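Local coordinates for probable 3-hydroxyisobutyrate dehydrogenase (Pseudomonas aeruginosa, PDB 3OBB), which catalyses the NAD+-dependent oxidation of L-serine and methyl-L-serine, with low activity toward beta-hydroxyisobutyrate, as a homotetramer built as a dimer of dimers, at the interface of chains A and B. Coordinates in Å, arbitrary orientation; residue numbers count along the deposited sequence, not the author numbering. Chains: chain A/B, Probable 3-hydroxyisobutyrate dehydrogenase.

Contact 1: the interface of chains A and B. Residues chain A 207-208, 211-213, 218; chain B 124, 138, 175-176, 179.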
loop_
_atom_site.group_PDB
_atom_site.type_symbol
_atom_site.label_atom_id
_atom_site.label_comp_id
_atom_site.label_asym_id
_atom_site.label_seq_id
_atom_site.Cartn_x
_atom_site.Cartn_y
_atom_site.Cartn_z
ATOM N N ILE A 207 -26.112 -3.363 -5.478
ATOM C CA ILE A 207 -25.633 -4.759 -5.471
ATOM C C ILE A 207 -24.639 -4.987 -4.336
ATOM O O ILE A 207 -24.789 -5.914 -3.538
ATOM C CB ILE A 207 -25.034 -5.156 -6.850
ATOM C CG1 ILE A 207 -26.148 -5.381 -7.869
ATOM C CG2 ILE A 207 -24.206 -6.415 -6.773
ATOM C CD1 ILE A 207 -25.697 -5.253 -9.319
HETATM N N MSE A 208 -23.656 -4.095 -4.230
HETATM C CA MSE A 208 -22.593 -4.252 -3.238
HETATM C C MSE A 208 -23.122 -4.021 -1.847
HETATM O O MSE A 208 -22.740 -4.757 -0.923
HETATM C CB MSE A 208 -21.396 -3.349 -3.532
HETATM C CG MSE A 208 -20.701 -3.691 -4.828
HETATM SE SE MSE A 208 -18.967 -2.871 -5.003
HETATM C CE MSE A 208 -19.522 -0.983 -4.822
ATOM N N SER A 211 -24.741 -7.073 -0.588
ATOM C CA SER A 211 -23.931 -8.272 -0.698
ATOM C C SER A 211 -22.711 -8.242 0.234
ATOM O O SER A 211 -22.652 -7.427 1.172
ATOM C CB SER A 211 -23.541 -8.526 -2.160
ATOM O OG SER A 211 -24.706 -8.496 -2.969
ATOM N N SER A 212 -21.757 -9.141 -0.005
ATOM C CA SER A 212 -20.589 -9.279 0.898
ATOM C C SER A 212 -19.645 -8.055 0.862
ATOM O O SER A 212 -18.834 -7.891 1.747
ATOM C CB SER A 212 -19.845 -10.584 0.618
ATOM O OG SER A 212 -19.428 -10.606 -0.733
ATOM N N GLY A 213 -19.802 -7.175 -0.126
ATOM C CA GLY A 213 -19.105 -5.893 -0.119
ATOM C C GLY A 213 -19.780 -4.857 0.763
ATOM O O GLY A 213 -19.256 -3.738 0.927
ATOM N N LEU A 218 -21.736 2.386 2.142
ATOM C CA LEU A 218 -22.725 2.028 1.144
ATOM C C LEU A 218 -24.148 2.162 1.700
ATOM O O LEU A 218 -25.095 2.397 0.938
ATOM C CB LEU A 218 -22.487 0.600 0.636
ATOM C CG LEU A 218 -21.367 0.385 -0.398
ATOM C CD1 LEU A 218 -21.064 -1.118 -0.537
ATOM C CD2 LEU A 218 -21.661 0.982 -1.806
ATOM N N SER B 124 -22.692 -15.144 -5.665
ATOM C CA SER B 124 -22.103 -14.683 -4.415
ATOM C C SER B 124 -22.915 -15.312 -3.266
ATOM O O SER B 124 -24.132 -15.454 -3.358
ATOM C CB SER B 124 -22.131 -13.144 -4.429
ATOM O OG SER B 124 -21.898 -12.580 -3.177
HETATM N N MSE B 138 -25.523 -12.091 -10.019
HETATM C CA MSE B 138 -25.223 -10.784 -10.608
HETATM C C MSE B 138 -25.120 -10.967 -12.113
HETATM O O MSE B 138 -24.226 -11.634 -12.624
HETATM C CB MSE B 138 -23.935 -10.219 -10.030
HETATM C CG MSE B 138 -24.001 -10.065 -8.531
HETATM SE SE MSE B 138 -22.282 -9.560 -7.789
HETATM C CE MSE B 138 -22.730 -9.536 -5.896
ATOM N N CYS B 175 -15.913 -6.267 -8.536
ATOM C CA CYS B 175 -15.898 -5.057 -7.693
ATOM C C CYS B 175 -16.308 -5.412 -6.254
ATOM O O CYS B 175 -15.683 -4.952 -5.278
ATOM C CB CYS B 175 -16.882 -4.039 -8.260
ATOM S SG CYS B 175 -16.287 -3.297 -9.849
ATOM N N ASN B 176 -17.370 -6.219 -6.143
ATOM C CA ASN B 176 -17.927 -6.610 -4.863
ATOM C C ASN B 176 -16.913 -7.409 -4.078
ATOM O O ASN B 176 -16.703 -7.119 -2.929
ATOM C CB ASN B 176 -19.198 -7.448 -5.018
ATOM C CG ASN B 176 -19.712 -7.939 -3.690
ATOM O OD1 ASN B 176 -20.473 -7.242 -3.026
ATOM N ND2 ASN B 176 -19.241 -9.135 -3.250
ATOM N N LEU B 179 -13.941 -5.357 -2.898
ATOM C CA LEU B 179 -14.350 -4.571 -1.755
ATOM C C LEU B 179 -14.428 -5.456 -0.468
ATOM O O LEU B 179 -13.992 -5.036 0.602
ATOM C CB LEU B 179 -15.659 -3.818 -2.029
ATOM C CG LEU B 179 -16.187 -2.972 -0.855
ATOM C CD1 LEU B 179 -15.139 -1.961 -0.305
ATOM C CD2 LEU B 179 -17.406 -2.198 -1.293
#
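B:Asn176 projects its side chain with CG anti to the backbone N (chi1 176°), while A:Ser212 has OG between its own backbone N and carbonyl carbon (chi1 58°); together these torsions bring amide and hydroxyl into contact. In this HIBADH-related dehydrogenase, B:Asn176 lies on the long helix 168-196, which also carries the active-site B:Lys173, and it reads the loop that follows helix 201-209 of the other subunit. B:Asn176 ND2 donates to A:Ser212 OG at 2.9 Å. The hydroxyl lies almost in the amide plane, and the 157° angle at the hydrogen makes this bond straighter than the one to A:Gly213 N. At the other end of the amide, B:Asn176 OD1 accepts the backbone N of A:Gly213 at 3.0 Å. This donor stands above the carbonyl plane and does not point at a lone pair, which suggests a less directional bond. Two bonds to opposite ends of the amide restrict its rotation and support the assignment of its N and O. CB of A:Ser211 also presses on OD1 of B:Asn176, at 3.4 Å.

A:Met208, modelled as selenomethionine, runs antiparallel to the asparagine side chain. Selenium of A:Met208 reaches the helix backbone, 3.9 Å from CA of B:Asn176, and also lies near CB of B:Cys175. One turn farther along the same helix, B:Leu179 places CD2 against the carbonyl O of A:Gly213 (3.3 Å). That methyl also meets A:Leu218 tip to tip, B:Leu179 CD2 to A:Leu218 CD1, at 3.9 Å. On the other flank, the side chains of A:Ile207 and B:Met138 cross obliquely, the branch methyl A:Ile207 CG2 lying 3.6 Å from B:Met138 CE. B:Met138, also a selenomethionine, is extended beyond CG, which carries its terminal methyl from strand 135-140 to CB and OG of A:Ser211.

Contact 2: the interface of chains A and B. Residues chain A 124, 136, 138, 161, 176-177; chain B 207-208, 211-213.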
loop_
_atom_site.group_PDB
_atom_site.type_symbol
_atom_site.label_atom_id
_atom_site.label_comp_id
_atom_site.label_asym_id
_atom_site.label_seq_id
_atom_site.Cartn_x
_atom_site.Cartn_y
_atom_site.Cartn_z
ATOM N N SER A 124 -18.803 9.622 18.173
ATOM C CA SER A 124 -18.898 9.226 16.774
ATOM C C SER A 124 -20.326 9.557 16.300
ATOM O O SER A 124 -21.290 9.410 17.049
ATOM C CB SER A 124 -18.544 7.731 16.689
ATOM O OG SER A 124 -18.902 7.151 15.475
ATOM N N THR A 136 -22.837 8.408 19.277
ATOM C CA THR A 136 -22.378 7.274 20.090
ATOM C C THR A 136 -21.171 7.677 20.920
ATOM O O THR A 136 -20.314 8.418 20.471
ATOM C CB THR A 136 -22.285 5.889 19.341
ATOM O OG1 THR A 136 -21.033 5.198 19.625
ATOM C CG2 THR A 136 -22.521 6.037 17.900
HETATM N N MSE A 138 -17.979 6.302 23.131
HETATM C CA MSE A 138 -17.103 5.152 23.365
HETATM C C MSE A 138 -16.246 5.462 24.582
HETATM O O MSE A 138 -15.409 6.359 24.571
HETATM C CB MSE A 138 -16.247 4.872 22.142
HETATM C CG MSE A 138 -17.078 4.598 20.913
HETATM SE SE MSE A 138 -15.978 4.468 19.321
HETATM C CE MSE A 138 -17.361 4.201 17.981
ATOM N N PHE A 161 -21.301 2.887 24.697
ATOM C CA PHE A 161 -20.510 1.700 24.881
ATOM C C PHE A 161 -19.430 1.910 25.912
ATOM O O PHE A 161 -18.734 2.929 25.869
ATOM C CB PHE A 161 -19.869 1.281 23.552
ATOM C CG PHE A 161 -20.860 0.937 22.492
ATOM C CD1 PHE A 161 -21.158 1.847 21.477
ATOM C CD2 PHE A 161 -21.498 -0.299 22.488
ATOM C CE1 PHE A 161 -22.051 1.526 20.470
ATOM C CE2 PHE A 161 -22.427 -0.617 21.493
ATOM C CZ PHE A 161 -22.706 0.308 20.483
ATOM N N ASN A 176 -12.121 2.294 15.032
ATOM C CA ASN A 176 -13.359 2.446 14.293
ATOM C C ASN A 176 -13.161 3.407 13.143
ATOM O O ASN A 176 -13.548 3.093 12.047
ATOM C CB ASN A 176 -14.497 2.964 15.175
ATOM C CG ASN A 176 -15.751 3.220 14.379
ATOM O OD1 ASN A 176 -16.556 2.315 14.188
ATOM N ND2 ASN A 176 -15.898 4.459 13.841
ATOM N N ASN A 177 -12.585 4.587 13.406
ATOM C CA ASN A 177 -12.405 5.579 12.348
ATOM C C ASN A 177 -11.386 5.194 11.301
ATOM O O ASN A 177 -11.568 5.519 10.116
ATOM C CB ASN A 177 -12.206 7.003 12.890
ATOM C CG ASN A 177 -13.546 7.662 13.212
ATOM O OD1 ASN A 177 -14.473 6.947 13.584
ATOM N ND2 ASN A 177 -13.681 8.997 13.004
ATOM N N ILE B 207 -18.826 -2.617 19.024
ATOM C CA ILE B 207 -18.780 -1.151 18.859
ATOM C C ILE B 207 -18.653 -0.774 17.385
ATOM O O ILE B 207 -19.430 0.029 16.866
ATOM C CB ILE B 207 -17.643 -0.524 19.714
ATOM C CG1 ILE B 207 -18.040 -0.500 21.188
ATOM C CG2 ILE B 207 -17.322 0.889 19.290
ATOM C CD1 ILE B 207 -16.858 -0.410 22.146
HETATM N N MSE B 208 -17.705 -1.409 16.697
HETATM C CA MSE B 208 -17.428 -1.074 15.301
HETATM C C MSE B 208 -18.554 -1.525 14.409
HETATM O O MSE B 208 -18.926 -0.787 13.482
HETATM C CB MSE B 208 -16.088 -1.639 14.831
HETATM C CG MSE B 208 -14.907 -1.047 15.560
HETATM SE SE MSE B 208 -13.221 -1.413 14.705
HETATM C CE MSE B 208 -13.312 -3.387 14.719
ATOM N N SER B 211 -21.273 0.949 14.458
ATOM C CA SER B 211 -20.850 2.313 14.196
ATOM C C SER B 211 -20.369 2.509 12.751
ATOM O O SER B 211 -20.636 1.666 11.876
ATOM C CB SER B 211 -19.803 2.757 15.225
ATOM O OG SER B 211 -20.292 2.508 16.533
ATOM N N SER B 212 -19.687 3.626 12.497
ATOM C CA SER B 212 -19.273 3.974 11.118
ATOM C C SER B 212 -18.200 3.018 10.545
ATOM O O SER B 212 -17.990 2.990 9.352
ATOM C CB SER B 212 -18.835 5.436 11.041
ATOM O OG SER B 212 -17.770 5.656 11.946
ATOM N N GLY B 213 -17.577 2.201 11.393
ATOM C CA GLY B 213 -16.713 1.126 10.915
ATOM C C GLY B 213 -17.487 -0.103 10.470
ATOM O O GLY B 213 -16.887 -1.071 9.967
#
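This is a two-fold homodimer interface within the dimer-of-dimers tetramer, and here A:Phe161 receives B:Ile207 in an apolar joint that ties the strands of one subunit to a helix of the other. The phenyl ring follows CB with CG anti to the carbonyl carbon (chi1 -62°), presenting a face near its attachment point. CG1 of B:Ile207 sits over that face, 3.4 Å from CG of A:Phe161, and is farther from both CD1 and CD2, so the contact is centred on the root of the ring. The two side chains run past one another in opposite senses, and the isoleucine tip, B:Ile207 CD1, comes to 3.7 Å from CB of A:Phe161. At the ring's edge, in its plane, lies OG1 of A:Thr136. B:Ile207 has 53 Å² hidden by chain A in this patch, its CG2 branch turning away from the ring to A:Met138.

Beside it, B:Ser211 OG donates to the carbonyl O of B:Ile207 at 2.6 Å, the donor tilted 28° from the carbonyl plane. This bond ties the loop back to the end of its helix.

A:Asn176 binds that loop directly, ND2 to B:Ser212 OG and OD1 to B:Gly213 N, and A:Asn177 positions it from the second shell. A:Asn176 ND2 also donates to A:Asn177 OD1 at 2.9 Å, in plane for both amides. Together these bonds restrict rotation of the A:Asn176 amide about CB-CG.

In the fold, A:Phe161 lies on strand 159-164 and A:Thr136 and A:Met138 on strand 135-140, while the asparagines belong to helix 168-196; the patch centre is about 6 Å from the active-site A:Lys173 on that helix.

Contact 1 and contact 2 hold corresponding residues of the two-fold interface with the chains exchanged, each with extras of its own, their C-alpha centres about 22 Å apart. Both draw on residues 124, 138, 176, 207, 208 and the 211-213 loop, so each subunit supplies helix 168-196 at one site and helix 201-209 with its following loop at the other. Contact 1 adds B:Cys175 and the leucine pair, contact 2 A:Phe161, A:Thr136 and A:Asn177. A:Lys173 is about 6 Å from the centre of contact 2 but about 25 Å from that of contact 1; by symmetry B:Lys173 adjoins contact 1. Dimerisation may therefore help shape both active sites.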